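Local coordinates for protein superoxide dismutase [Ni] (Streptomyces coelicolor, PDB 1T6U) that disproportionates superoxide to hydrogen peroxide and oxygen at a nickel centre, working as a hollow homohexamer of four-helix-bundle subunits, at residues Val57-Tyr62 and Pro66-Tyr71. The protein carries 1 engineered substitution. Numbering follows the deposited sequence.
Sequences VLWSDY and PHFEKY
W59 meets F68 where the end of helix 34-62 faces the short helix 65-70. The short helix starts just three residues after the long one in this four-helix-bundle subunit. The site is also a subunit interface, where W59 stacks on W59 of the second subunit. The W59 indole leans on one corner of the phenyl ring: NE1 of W59 lies 3.7 Å from CE2 of F68, and CD1 is just as near. The two planes meet obliquely, at 68°. CG of W59 is anti to the backbone N (chi1 -180°), which carries CD1 and NE1 out to the phenyl. The carbonyl O of W59 approaches the same ring at its edge, in plane, 3.6 Å from CZ of F68. That oxygen also accepts a hydrogen bond from N79 of the second subunit, while NE1 bonds H75 of its own chain, whose ring stacks on F68. Cutting W59 back to an alanine would probably cost H75 its NE1 partner and open a gap beside F68. Y62 closes the helix beside H67. Their rings are nearly parallel, at 10°, but slid apart, and CE2 of Y62 is 4.2 Å from CE1 of H67. The OH of Y62 bonds T114, and ND1 of H67 bonds the backbone N of K64, between the two helices. Y62 lies about 9 Å from a bound nickel ion, side chain to metal. No hydrogen bond joins the segments; the direct contact is van der Waals and aromatic, and NE1, OH and ND1 are satisfied by residues outside both.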
loop_
_atom_site.group_PDB
_atom_site.type_symbol
_atom_site.label_atom_id
_atom_site.label_comp_id
_atom_site.label_asym_id
_atom_site.label_seq_id
_atom_site.Cartn_x
_atom_site.Cartn_y
_atom_site.Cartn_z
ATOM N N VAL A 57 9.961 -13.902 0.299
ATOM C CA VAL A 57 9.333 -14.560 -0.837
ATOM C C VAL A 57 10.258 -15.584 -1.478
ATOM O O VAL A 57 9.840 -16.682 -1.848
ATOM C CB VAL A 57 8.888 -13.465 -1.841
ATOM C CG1 VAL A 57 8.630 -14.057 -3.216
ATOM C CG2 VAL A 57 7.646 -12.715 -1.332
ATOM N N LEU A 58 11.543 -15.252 -1.659
ATOM C CA LEU A 58 12.439 -16.277 -2.193
ATOM C C LEU A 58 12.361 -17.574 -1.371
ATOM O O LEU A 58 12.281 -18.694 -1.924
ATOM C CB LEU A 58 13.877 -15.772 -2.208
ATOM C CG LEU A 58 14.253 -14.696 -3.220
ATOM C CD1 LEU A 58 15.627 -14.121 -2.954
ATOM C CD2 LEU A 58 14.197 -15.202 -4.656
ATOM N N TRP A 59 12.409 -17.356 -0.053
ATOM C CA TRP A 59 12.479 -18.441 0.931
ATOM C C TRP A 59 11.207 -19.289 0.939
ATOM O O TRP A 59 11.237 -20.535 0.924
ATOM C CB TRP A 59 12.729 -17.904 2.325
ATOM C CG TRP A 59 12.823 -18.914 3.413
ATOM C CD1 TRP A 59 13.755 -19.931 3.483
ATOM C CD2 TRP A 59 11.990 -19.028 4.564
ATOM N NE1 TRP A 59 13.528 -20.649 4.624
ATOM C CE2 TRP A 59 12.451 -20.122 5.311
ATOM C CE3 TRP A 59 10.893 -18.311 5.060
ATOM C CZ2 TRP A 59 11.841 -20.501 6.508
ATOM C CZ3 TRP A 59 10.293 -18.690 6.244
ATOM C CH2 TRP A 59 10.776 -19.794 6.977
ATOM N N SER A 60 10.057 -18.582 0.973
ATOM C CA SER A 60 8.808 -19.337 1.076
ATOM C C SER A 60 8.306 -19.853 -0.257
ATOM O O SER A 60 7.667 -20.892 -0.375
ATOM C CB SER A 60 7.675 -18.507 1.693
ATOM O OG SER A 60 7.400 -17.334 0.908
ATOM N N ASP A 61 8.548 -19.096 -1.328
ATOM C CA ASP A 61 7.870 -19.394 -2.591
ATOM C C ASP A 61 8.793 -20.008 -3.631
ATOM O O ASP A 61 8.337 -20.898 -4.328
ATOM C CB ASP A 61 7.252 -18.098 -3.125
ATOM C CG ASP A 61 6.129 -17.506 -2.295
ATOM O OD1 ASP A 61 5.847 -17.942 -1.174
ATOM O OD2 ASP A 61 5.501 -16.532 -2.793
ATOM N N TYR A 62 10.024 -19.557 -3.735
ATOM C CA TYR A 62 10.959 -20.161 -4.700
ATOM C C TYR A 62 11.578 -21.422 -4.155
ATOM O O TYR A 62 11.541 -22.518 -4.771
ATOM C CB TYR A 62 12.059 -19.149 -5.130
ATOM C CG TYR A 62 13.047 -19.932 -5.989
ATOM C CD1 TYR A 62 12.787 -20.205 -7.318
ATOM C CD2 TYR A 62 14.238 -20.388 -5.467
ATOM C CE1 TYR A 62 13.667 -20.916 -8.116
ATOM C CE2 TYR A 62 15.128 -21.123 -6.251
ATOM C CZ TYR A 62 14.849 -21.382 -7.583
ATOM O OH TYR A 62 15.707 -22.091 -8.391
ATOM N N PRO A 66 13.801 -30.010 -1.546
ATOM C CA PRO A 66 15.104 -30.526 -1.978
ATOM C C PRO A 66 16.222 -29.529 -1.785
ATOM O O PRO A 66 17.356 -29.924 -1.502
ATOM C CB PRO A 66 14.876 -30.771 -3.482
ATOM C CG PRO A 66 13.396 -30.939 -3.603
ATOM C CD PRO A 66 12.803 -29.980 -2.617
ATOM N N HIS A 67 15.870 -28.244 -1.935
ATOM C CA HIS A 67 16.870 -27.208 -1.699
ATOM C C HIS A 67 17.246 -27.144 -0.222
ATOM O O HIS A 67 18.424 -26.997 0.150
ATOM C CB HIS A 67 16.316 -25.873 -2.212
ATOM C CG HIS A 67 15.873 -25.780 -3.630
ATOM N ND1 HIS A 67 14.746 -25.104 -4.018
ATOM C CD2 HIS A 67 16.375 -26.285 -4.787
ATOM C CE1 HIS A 67 14.569 -25.169 -5.306
ATOM N NE2 HIS A 67 15.565 -25.904 -5.812
ATOM N N PHE A 68 16.268 -27.256 0.695
ATOM C CA PHE A 68 16.515 -27.218 2.134
ATOM C C PHE A 68 17.306 -28.444 2.572
ATOM O O PHE A 68 18.075 -28.337 3.524
ATOM C CB PHE A 68 15.222 -27.061 2.949
ATOM C CG PHE A 68 14.521 -25.764 2.593
ATOM C CD1 PHE A 68 13.216 -25.789 2.189
ATOM C CD2 PHE A 68 15.164 -24.541 2.646
ATOM C CE1 PHE A 68 12.505 -24.660 1.851
ATOM C CE2 PHE A 68 14.456 -23.403 2.281
ATOM C CZ PHE A 68 13.154 -23.452 1.847
ATOM N N GLU A 69 17.148 -29.571 1.898
ATOM C CA GLU A 69 17.973 -30.746 2.212
ATOM C C GLU A 69 19.410 -30.554 1.711
ATOM O O GLU A 69 20.374 -30.866 2.439
ATOM C CB GLU A 69 17.280 -31.986 1.642
ATOM C CG GLU A 69 17.520 -33.238 2.477
ATOM C CD GLU A 69 17.372 -34.567 1.794
ATOM O OE1 GLU A 69 18.350 -35.365 1.836
ATOM O OE2 GLU A 69 16.295 -34.889 1.227
ATOM N N LYS A 70 19.571 -30.007 0.504
ATOM C CA LYS A 70 20.882 -29.769 -0.072
ATOM C C LYS A 70 21.668 -28.672 0.649
ATOM O O LYS A 70 22.893 -28.771 0.799
ATOM C CB LYS A 70 20.799 -29.352 -1.545
ATOM C CG LYS A 70 22.230 -29.251 -2.067
ATOM C CD LYS A 70 22.261 -29.089 -3.579
ATOM C CE LYS A 70 23.728 -28.908 -4.018
ATOM N NZ LYS A 70 23.922 -29.097 -5.482
ATOM N N TYR A 71 20.941 -27.670 1.071
ATOM C CA TYR A 71 21.479 -26.522 1.771
ATOM C C TYR A 71 20.843 -26.433 3.141
ATOM O O TYR A 71 19.959 -25.641 3.405
ATOM C CB TYR A 71 21.183 -25.242 0.987
ATOM C CG TYR A 71 21.678 -25.304 -0.447
ATOM C CD1 TYR A 71 20.853 -25.669 -1.507
ATOM C CD2 TYR A 71 23.014 -25.002 -0.712
ATOM C CE1 TYR A 71 21.353 -25.716 -2.788
ATOM C CE2 TYR A 71 23.521 -25.042 -2.015
ATOM C CZ TYR A 71 22.677 -25.406 -3.052
ATOM O OH TYR A 71 23.154 -25.450 -4.343
#